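Local structure of tRNA-splicing ligase RtcB (Thermus thermophilus, 2EPG) at residues E158-G163 / M297-N302; G185-A190 / H339-F344; Q220-V225 / K475-R480. The protein probably ligates RNA ends carrying a 2',3'-cyclic phosphate or 3'-phosphate to 5'-hydroxyl ends, using GTP and manganese. All blocks are in the same frame, centred on the assembly; numbering follows the deposited sequence.

Contact 1 (E158-G163 / M297-N302)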
loop_
_atom_site.group_PDB
_atom_site.type_symbol
_atom_site.label_atom_id
_atom_site.label_comp_id
_atom_site.label_asym_id
_atom_site.label_seq_id
_atom_site.Cartn_x
_atom_site.Cartn_y
_atom_site.Cartn_z
ATOM N N GLU A 158 -5.119 14.775 16.845
ATOM C CA GLU A 158 -4.923 15.689 15.734
ATOM C C GLU A 158 -4.215 14.920 14.603
ATOM O O GLU A 158 -4.502 15.132 13.424
ATOM C CB GLU A 158 -4.090 16.888 16.192
ATOM C CG GLU A 158 -4.811 17.713 17.233
ATOM C CD GLU A 158 -4.016 18.914 17.690
ATOM O OE1 GLU A 158 -2.808 18.978 17.371
ATOM O OE2 GLU A 158 -4.601 19.785 18.375
ATOM N N ILE A 159 -3.322 14.010 14.975
ATOM C CA ILE A 159 -2.609 13.214 13.986
ATOM C C ILE A 159 -3.590 12.389 13.158
ATOM O O ILE A 159 -3.466 12.312 11.937
ATOM C CB ILE A 159 -1.551 12.296 14.660
ATOM C CG1 ILE A 159 -0.369 13.156 15.131
ATOM C CG2 ILE A 159 -1.023 11.261 13.680
ATOM C CD1 ILE A 159 0.726 12.387 15.818
ATOM N N LEU A 160 -4.593 11.809 13.810
ATOM C CA LEU A 160 -5.566 11.007 13.084
ATOM C C LEU A 160 -6.334 11.809 12.043
ATOM O O LEU A 160 -6.814 11.255 11.051
ATOM C CB LEU A 160 -6.561 10.347 14.045
ATOM C CG LEU A 160 -6.007 9.423 15.130
ATOM C CD1 LEU A 160 -7.178 8.711 15.824
ATOM C CD2 LEU A 160 -5.059 8.413 14.538
ATOM N N LYS A 161 -6.453 13.113 12.270
ATOM C CA LYS A 161 -7.189 13.976 11.358
ATOM C C LYS A 161 -6.328 14.617 10.295
ATOM O O LYS A 161 -6.743 14.753 9.139
ATOM C CB LYS A 161 -7.881 15.105 12.136
ATOM C CG LYS A 161 -9.008 14.662 13.043
ATOM C CD LYS A 161 -9.548 15.817 13.910
ATOM C CE LYS A 161 -8.473 16.321 14.880
ATOM N NZ LYS A 161 -8.954 17.398 15.791
ATOM N N GLU A 162 -5.123 15.011 10.690
ATOM C CA GLU A 162 -4.230 15.727 9.790
ATOM C C GLU A 162 -3.220 14.887 9.016
ATOM O O GLU A 162 -2.730 15.322 7.978
ATOM C CB GLU A 162 -3.508 16.842 10.576
ATOM C CG GLU A 162 -2.623 17.772 9.716
ATOM C CD GLU A 162 -2.014 18.933 10.509
ATOM O OE1 GLU A 162 -1.017 19.535 10.039
ATOM O OE2 GLU A 162 -2.544 19.254 11.594
ATOM N N GLY A 163 -2.893 13.699 9.510
ATOM C CA GLY A 163 -1.938 12.865 8.796
ATOM C C GLY A 163 -0.467 13.179 9.004
ATOM O O GLY A 163 -0.086 13.804 10.000
HETATM N N MSE A 297 -11.803 4.745 9.067
HETATM C CA MSE A 297 -10.790 4.128 8.210
HETATM C C MSE A 297 -9.802 5.210 7.779
HETATM O O MSE A 297 -8.601 4.994 7.766
HETATM C CB MSE A 297 -11.464 3.492 6.989
HETATM C CG MSE A 297 -10.531 2.726 6.090
HETATM SE SE MSE A 297 -10.783 3.354 4.260
HETATM C CE MSE A 297 -12.324 2.325 3.798
ATOM N N ALA A 298 -10.326 6.383 7.445
ATOM C CA ALA A 298 -9.480 7.493 7.044
ATOM C C ALA A 298 -8.561 7.895 8.193
ATOM O O ALA A 298 -7.404 8.254 7.969
ATOM C CB ALA A 298 -10.344 8.695 6.622
ATOM N N ALA A 299 -9.087 7.850 9.416
ATOM C CA ALA A 299 -8.300 8.208 10.597
ATOM C C ALA A 299 -7.184 7.175 10.761
ATOM O O ALA A 299 -6.039 7.514 11.044
ATOM C CB ALA A 299 -9.198 8.239 11.852
ATOM N N ALA A 300 -7.520 5.908 10.558
ATOM C CA ALA A 300 -6.525 4.863 10.667
ATOM C C ALA A 300 -5.458 5.075 9.576
ATOM O O ALA A 300 -4.261 4.946 9.827
ATOM C CB ALA A 300 -7.189 3.505 10.505
ATOM N N ALA A 301 -5.896 5.405 8.363
ATOM C CA ALA A 301 -4.946 5.622 7.277
ATOM C C ALA A 301 -3.994 6.779 7.604
ATOM O O ALA A 301 -2.799 6.689 7.354
ATOM C CB ALA A 301 -5.699 5.896 5.963
ATOM N N ASN A 302 -4.525 7.861 8.158
ATOM C CA ASN A 302 -3.705 9.019 8.500
ATOM C C ASN A 302 -2.691 8.653 9.565
ATOM O O ASN A 302 -1.582 9.189 9.591
ATOM C CB ASN A 302 -4.590 10.184 8.984
ATOM C CG ASN A 302 -5.444 10.761 7.869
ATOM O OD1 ASN A 302 -6.411 11.512 8.107
ATOM N ND2 ASN A 302 -5.082 10.430 6.636
#
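The last turn of helix 153-162 crosses the long helix 288-321 almost squarely, at 100° for the short segments, with the axes approaching to 7.3 Å. At the crossing itself the long helix offers the small side chain of Ala299, which lets the backbones come close; Asn302, nearly one turn on, supplies the larger part of its surface. Leu160 and Ala299 have their CA atoms 4.6 Å apart, and Leu160 CB meets the methyl CB of Ala299 at 4.0 Å. The isobutyl group of Leu160 starts beside its own backbone N, CG anti to the carbonyl carbon, and brings CD2 to within 3.7 Å of Ala299 O; the side chain also touches Phe303 of the same long helix. The carbonyl of Leu160 points at the partner helix. Its oxygen receives a CA-H...O contact from Ala299 CA, 3.4 Å away with 158° at the hydrogen, and also presses against the side chain of Asn302, whose CB stands 3.2 Å from Leu160 O. Asn302 thus occupies the cleft between the carbonyls of the final turn and Gly163. Here the short helix stops: Gly163 N still bonds to Ile159 O, but phi turns positive (81°), and a CB at these backbone angles would collide with the preceding carbonyl oxygen. Gly163 CA instead lies 3.8 Å from Asn302 CB. In this example of close helix packing, Leu160 O and Gly163 CA share the interface with the side chains of Leu160 and Asn302, and the partial negative charge of the carbonyl at this helix end is probably eased a little by the CA-H of Ala299.

Contact 2 (G185-A190 / H339-F344)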
loop_
_atom_site.group_PDB
_atom_site.type_symbol
_atom_site.label_atom_id
_atom_site.label_comp_id
_atom_site.label_asym_id
_atom_site.label_seq_id
_atom_site.Cartn_x
_atom_site.Cartn_y
_atom_site.Cartn_z
ATOM N N GLY A 185 -0.427 12.394 2.365
ATOM C CA GLY A 185 -0.464 11.748 3.665
ATOM C C GLY A 185 -1.672 12.097 4.510
ATOM O O GLY A 185 -1.598 12.035 5.730
ATOM N N ARG A 186 -2.786 12.441 3.866
ATOM C CA ARG A 186 -4.008 12.812 4.577
ATOM C C ARG A 186 -5.272 12.442 3.839
ATOM O O ARG A 186 -5.536 12.990 2.767
ATOM C CB ARG A 186 -4.050 14.329 4.811
ATOM C CG ARG A 186 -5.303 14.857 5.523
ATOM C CD ARG A 186 -5.261 16.392 5.619
ATOM N NE ARG A 186 -6.364 16.989 6.383
ATOM C CZ ARG A 186 -7.576 17.258 5.898
ATOM N NH1 ARG A 186 -8.499 17.801 6.689
ATOM N NH2 ARG A 186 -7.866 17.003 4.629
ATOM N N LEU A 187 -6.052 11.507 4.379
ATOM C CA LEU A 187 -7.324 11.203 3.738
ATOM C C LEU A 187 -8.229 12.284 4.322
ATOM O O LEU A 187 -8.205 12.538 5.527
ATOM C CB LEU A 187 -7.825 9.803 4.084
ATOM C CG LEU A 187 -7.474 8.790 2.989
ATOM C CD1 LEU A 187 -5.960 8.651 2.899
ATOM C CD2 LEU A 187 -8.121 7.447 3.293
ATOM N N PRO A 188 -9.021 12.950 3.471
ATOM C CA PRO A 188 -9.923 14.026 3.893
ATOM C C PRO A 188 -11.079 13.747 4.842
ATOM O O PRO A 188 -11.557 14.667 5.491
ATOM C CB PRO A 188 -10.423 14.588 2.566
ATOM C CG PRO A 188 -10.457 13.347 1.692
ATOM C CD PRO A 188 -9.127 12.714 2.019
ATOM N N TRP A 189 -11.538 12.511 4.955
ATOM C CA TRP A 189 -12.692 12.284 5.819
ATOM C C TRP A 189 -12.452 11.821 7.256
ATOM O O TRP A 189 -13.405 11.655 8.024
ATOM C CB TRP A 189 -13.662 11.335 5.107
ATOM C CG TRP A 189 -14.236 11.920 3.837
ATOM C CD1 TRP A 189 -14.652 11.230 2.731
ATOM C CD2 TRP A 189 -14.467 13.311 3.550
ATOM N NE1 TRP A 189 -15.120 12.101 1.774
ATOM C CE2 TRP A 189 -15.019 13.384 2.251
ATOM C CE3 TRP A 189 -14.258 14.501 4.262
ATOM C CZ2 TRP A 189 -15.369 14.603 1.652
ATOM C CZ3 TRP A 189 -14.605 15.712 3.664
ATOM C CH2 TRP A 189 -15.151 15.751 2.371
ATOM N N ALA A 190 -11.192 11.650 7.642
ATOM C CA ALA A 190 -10.881 11.185 8.988
ATOM C C ALA A 190 -11.673 11.891 10.081
ATOM O O ALA A 190 -11.863 13.099 10.037
ATOM C CB ALA A 190 -9.396 11.334 9.263
ATOM N N HIS A 339 -1.142 0.136 0.327
ATOM C CA HIS A 339 -1.348 -1.147 -0.343
ATOM C C HIS A 339 -2.739 -1.674 0.041
ATOM O O HIS A 339 -3.244 -2.603 -0.581
ATOM C CB HIS A 339 -0.251 -2.156 0.049
ATOM C CG HIS A 339 1.037 -1.967 -0.698
ATOM N ND1 HIS A 339 1.853 -3.022 -1.056
ATOM C CD2 HIS A 339 1.617 -0.854 -1.213
ATOM C CE1 HIS A 339 2.873 -2.568 -1.766
ATOM N NE2 HIS A 339 2.752 -1.256 -1.877
ATOM N N ASN A 340 -3.341 -1.089 1.085
ATOM C CA ASN A 340 -4.698 -1.453 1.529
ATOM C C ASN A 340 -5.419 -0.144 1.815
ATOM O O ASN A 340 -5.001 0.601 2.701
ATOM C CB ASN A 340 -4.709 -2.277 2.833
ATOM C CG ASN A 340 -4.114 -3.665 2.675
ATOM O OD1 ASN A 340 -4.383 -4.366 1.707
ATOM N ND2 ASN A 340 -3.322 -4.074 3.652
ATOM N N ASN A 341 -6.485 0.150 1.076
ATOM C CA ASN A 341 -7.214 1.382 1.316
ATOM C C ASN A 341 -8.413 1.550 0.395
ATOM O O ASN A 341 -8.458 0.967 -0.674
ATOM C CB ASN A 341 -6.279 2.570 1.112
ATOM C CG ASN A 341 -6.444 3.626 2.176
ATOM O OD1 ASN A 341 -5.779 4.665 2.146
ATOM N ND2 ASN A 341 -7.330 3.369 3.130
ATOM N N ALA A 342 -9.394 2.336 0.824
ATOM C CA ALA A 342 -10.549 2.636 -0.015
ATOM C C ALA A 342 -10.497 4.152 -0.100
ATOM O O ALA A 342 -10.342 4.832 0.916
ATOM C CB ALA A 342 -11.844 2.183 0.633
ATOM N N LYS A 343 -10.608 4.683 -1.309
ATOM C CA LYS A 343 -10.520 6.119 -1.499
ATOM C C LYS A 343 -11.511 6.597 -2.524
ATOM O O LYS A 343 -11.827 5.873 -3.476
ATOM C CB LYS A 343 -9.120 6.487 -1.983
ATOM C CG LYS A 343 -8.011 5.871 -1.143
ATOM C CD LYS A 343 -6.694 6.505 -1.459
ATOM C CE LYS A 343 -6.706 7.985 -1.131
ATOM N NZ LYS A 343 -5.513 8.583 -1.773
ATOM N N PHE A 344 -12.007 7.813 -2.333
ATOM C CA PHE A 344 -12.929 8.369 -3.302
ATOM C C PHE A 344 -12.072 8.966 -4.409
ATOM O O PHE A 344 -11.194 9.782 -4.153
ATOM C CB PHE A 344 -13.815 9.447 -2.676
ATOM C CG PHE A 344 -14.927 8.887 -1.823
ATOM C CD1 PHE A 344 -14.769 8.754 -0.446
ATOM C CD2 PHE A 344 -16.123 8.477 -2.405
ATOM C CE1 PHE A 344 -15.804 8.217 0.340
ATOM C CE2 PHE A 344 -17.154 7.944 -1.636
ATOM C CZ PHE A 344 -16.997 7.814 -0.260
#
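This is a mostly apolar, buried contact in which an irregular loop, lying between helices 164-169 and 197-203, packs its side chains onto strand 332-347. The loop backbone stays well off the strand, the nearest CA pair being Leu187 and Lys343 at 8.0 Å, so the loop reaches the strand through its side chains. Leu187 does so at the inner end. It meets the amide of Asn341 tip to tip, and its CD2 methyl also approaches Ala342 O at 4.2 Å. Its other methyl, CD1, touches the aliphatic part of Lys343 at CE, 4.2 Å away, the two chains crossing at about a right angle. Lys343 is bent at chi3 (62°), and its ammonium group passes on to a salt bridge with Glu182 and a hydrogen bond to Ser183, earlier in the same loop. The outer end is aromatic. A type I turn from Leu187 to Ala190 presents Trp189, whose CD1 lies 4.0 Å from Phe344 CE1. The phenyl carbon comes in at the indole edge, near its plane, and the rings meet obliquely with planes 71° apart. Pro188 CB sits over one indole face, toward the rim, and Arg351 makes a cation-pi contact with Phe344. His339 ND1, at the start of the strand segment, is hydrogen-bonded to ND1 of His410, the predicted guanylylated histidine. In this part of the RtcB ligase fold, the segment thus carries a probable ligand of the second manganese ion, His339, and with Asn340 a probable GMP site at one end, and packs against the loop at the other.

Contact 3 (Q220-V225 / K475-R480)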
loop_
_atom_site.group_PDB
_atom_site.type_symbol
_atom_site.label_atom_id
_atom_site.label_comp_id
_atom_site.label_asym_id
_atom_site.label_seq_id
_atom_site.Cartn_x
_atom_site.Cartn_y
_atom_site.Cartn_z
ATOM N N GLN A 220 18.771 -0.511 1.007
ATOM C CA GLN A 220 19.034 -1.245 -0.223
ATOM C C GLN A 220 19.834 -0.373 -1.187
ATOM O O GLN A 220 20.183 0.785 -0.890
ATOM C CB GLN A 220 17.696 -1.592 -0.918
ATOM C CG GLN A 220 16.477 -1.738 -0.001
ATOM C CD GLN A 220 15.142 -1.369 -0.674
ATOM O OE1 GLN A 220 14.906 -0.206 -1.041
ATOM N NE2 GLN A 220 14.271 -2.356 -0.836
ATOM N N TYR A 221 20.131 -0.939 -2.348
ATOM C CA TYR A 221 20.805 -0.175 -3.377
ATOM C C TYR A 221 20.117 -0.518 -4.694
ATOM O O TYR A 221 19.574 -1.608 -4.859
ATOM C CB TYR A 221 22.319 -0.466 -3.424
ATOM C CG TYR A 221 22.727 -1.867 -3.835
ATOM C CD1 TYR A 221 22.872 -2.886 -2.887
ATOM C CD2 TYR A 221 22.994 -2.165 -5.171
ATOM C CE1 TYR A 221 23.277 -4.163 -3.259
ATOM C CE2 TYR A 221 23.397 -3.433 -5.555
ATOM C CZ TYR A 221 23.538 -4.426 -4.597
ATOM O OH TYR A 221 23.934 -5.681 -4.986
ATOM N N VAL A 222 20.091 0.439 -5.608
ATOM C CA VAL A 222 19.467 0.221 -6.904
ATOM C C VAL A 222 20.448 -0.654 -7.691
ATOM O O VAL A 222 21.586 -0.246 -7.899
ATOM C CB VAL A 222 19.264 1.570 -7.629
ATOM C CG1 VAL A 222 18.680 1.346 -9.003
ATOM C CG2 VAL A 222 18.357 2.473 -6.798
ATOM N N ASP A 223 20.048 -1.857 -8.098
ATOM C CA ASP A 223 20.990 -2.678 -8.853
ATOM C C ASP A 223 20.668 -2.756 -10.347
ATOM O O ASP A 223 21.452 -3.297 -11.127
ATOM C CB ASP A 223 21.130 -4.088 -8.244
ATOM C CG ASP A 223 20.095 -5.066 -8.749
ATOM O OD1 ASP A 223 20.315 -6.288 -8.593
ATOM O OD2 ASP A 223 19.062 -4.631 -9.287
ATOM N N GLU A 224 19.528 -2.195 -10.748
ATOM C CA GLU A 224 19.159 -2.208 -12.149
ATOM C C GLU A 224 18.191 -1.076 -12.478
ATOM O O GLU A 224 17.282 -0.774 -11.698
ATOM C CB GLU A 224 18.535 -3.564 -12.502
ATOM C CG GLU A 224 18.686 -3.963 -13.961
ATOM C CD GLU A 224 18.790 -5.474 -14.147
ATOM O OE1 GLU A 224 17.758 -6.170 -14.001
ATOM O OE2 GLU A 224 19.913 -5.959 -14.427
ATOM N N VAL A 225 18.404 -0.437 -13.623
ATOM C CA VAL A 225 17.531 0.639 -14.064
ATOM C C VAL A 225 16.951 0.232 -15.417
ATOM O O VAL A 225 17.702 -0.058 -16.351
ATOM C CB VAL A 225 18.295 1.970 -14.197
ATOM C CG1 VAL A 225 17.420 3.000 -14.890
ATOM C CG2 VAL A 225 18.708 2.468 -12.805
ATOM N N LYS A 475 8.120 -0.820 -15.650
ATOM C CA LYS A 475 9.287 -1.068 -14.808
ATOM C C LYS A 475 10.249 0.092 -14.851
ATOM O O LYS A 475 10.584 0.588 -15.921
ATOM C CB LYS A 475 10.029 -2.322 -15.253
ATOM C CG LYS A 475 9.306 -3.594 -14.897
ATOM C CD LYS A 475 10.014 -4.816 -15.451
ATOM C CE LYS A 475 11.384 -4.994 -14.850
ATOM N NZ LYS A 475 12.048 -6.221 -15.425
ATOM N N VAL A 476 10.695 0.527 -13.678
ATOM C CA VAL A 476 11.634 1.628 -13.603
ATOM C C VAL A 476 12.951 1.172 -13.006
ATOM O O VAL A 476 14.009 1.424 -13.577
ATOM C CB VAL A 476 11.075 2.788 -12.766
ATOM C CG1 VAL A 476 12.108 3.914 -12.702
ATOM C CG2 VAL A 476 9.752 3.263 -13.374
ATOM N N ALA A 477 12.902 0.499 -11.859
ATOM C CA ALA A 477 14.142 0.027 -11.243
ATOM C C ALA A 477 13.936 -1.143 -10.312
ATOM O O ALA A 477 12.807 -1.467 -9.942
ATOM C CB ALA A 477 14.837 1.178 -10.488
ATOM N N ARG A 478 15.047 -1.784 -9.952
ATOM C CA ARG A 478 15.029 -2.909 -9.034
ATOM C C ARG A 478 15.977 -2.566 -7.908
ATOM O O ARG A 478 17.033 -1.980 -8.139
ATOM C CB ARG A 478 15.474 -4.213 -9.704
ATOM C CG ARG A 478 15.341 -5.400 -8.764
ATOM C CD ARG A 478 15.649 -6.720 -9.459
ATOM N NE ARG A 478 17.063 -6.855 -9.786
ATOM C CZ ARG A 478 17.543 -7.762 -10.627
ATOM N NH1 ARG A 478 18.843 -7.827 -10.871
ATOM N NH2 ARG A 478 16.713 -8.595 -11.238
ATOM N N LEU A 479 15.585 -2.954 -6.697
ATOM C CA LEU A 479 16.320 -2.674 -5.477
ATOM C C LEU A 479 16.735 -3.967 -4.762
ATOM O O LEU A 479 15.916 -4.867 -4.572
ATOM C CB LEU A 479 15.425 -1.854 -4.530
ATOM C CG LEU A 479 15.061 -0.378 -4.759
ATOM C CD1 LEU A 479 15.396 0.083 -6.148
ATOM C CD2 LEU A 479 13.585 -0.173 -4.419
ATOM N N ARG A 480 17.997 -4.042 -4.350
ATOM C CA ARG A 480 18.498 -5.211 -3.637
ATOM C C ARG A 480 18.784 -4.811 -2.182
ATOM O O ARG A 480 19.413 -3.786 -1.919
ATOM C CB ARG A 480 19.762 -5.728 -4.331
ATOM C CG ARG A 480 20.270 -7.042 -3.772
ATOM C CD ARG A 480 21.217 -7.747 -4.735
ATOM N NE ARG A 480 21.539 -9.075 -4.227
ATOM C CZ ARG A 480 22.288 -9.295 -3.151
ATOM N NH1 ARG A 480 22.522 -10.538 -2.748
ATOM N NH2 ARG A 480 22.827 -8.272 -2.490
#
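An antiparallel strand pair interrupted by a beta bulge joins 220-225 to 475-480. Tyr221 and Arg480 form a hydrogen-bonded pair, Arg480 N reaching Tyr221 O at 2.9 Å and nearly straight (171°). Beyond Val222 the register slips by one, so that Arg478 serves two residues: its O accepts Asp223 N, and its N donates to Glu224 O. Arg478, bent at chi3 (70°), grips the Asp223 carboxylate side-on, the two planes tilted by 53°. Arg478 NE meets the syn lone pair of Asp223 OD2 at 3.0 Å, whereas Arg478 NH1 approaches Asp223 OD1 from above the carboxylate plane at 3.1 Å. Glu224 OE1, hydrogen-bonded to Tyr226, lies over a guanidinium face, a long charge contact. An alanine in place of Arg478 would remove both donors, the charge contact with Glu224 and a cation-pi contact with Tyr390, and would probably leave the Asp223 carboxylate poorly paired. On the face carrying Tyr221 and Arg480, Arg480 CB sits over the Tyr221 ring, 4.2 Å from its centroid, a CH-pi contact. On the opposite face Val222 CG2 meets Leu479 CD1 at 3.9 Å. Strand 216-225 runs between strands 240-247 and 474-486, the latter also pairing with 391-395, while helix 228-234 receives Val225 and Val476.

Contacts 1 and 2 form one continuous piece of packing, their centres 9 Å apart. Helix 153-162 touches the loop of contact 2 through Leu160 O, 3.1 Å from Ala190 CB. Helix 288-321 touches the same loop through Asn302, which meets Ala190, and the strand through Met297, a selenomethionine whose CE lies 3.2 Å from Ala342 CB. The strand segment starts at His339 of the predicted manganese and GMP site. Contact 3 is on the opposite side of the chain's centre, about 28 Å from contact 2 and 32 Å from contact 1 between centres. It too borders the predicted GMP site, since the Gln220 side chain comes within about 3 Å of those of Glu218 and Ser391.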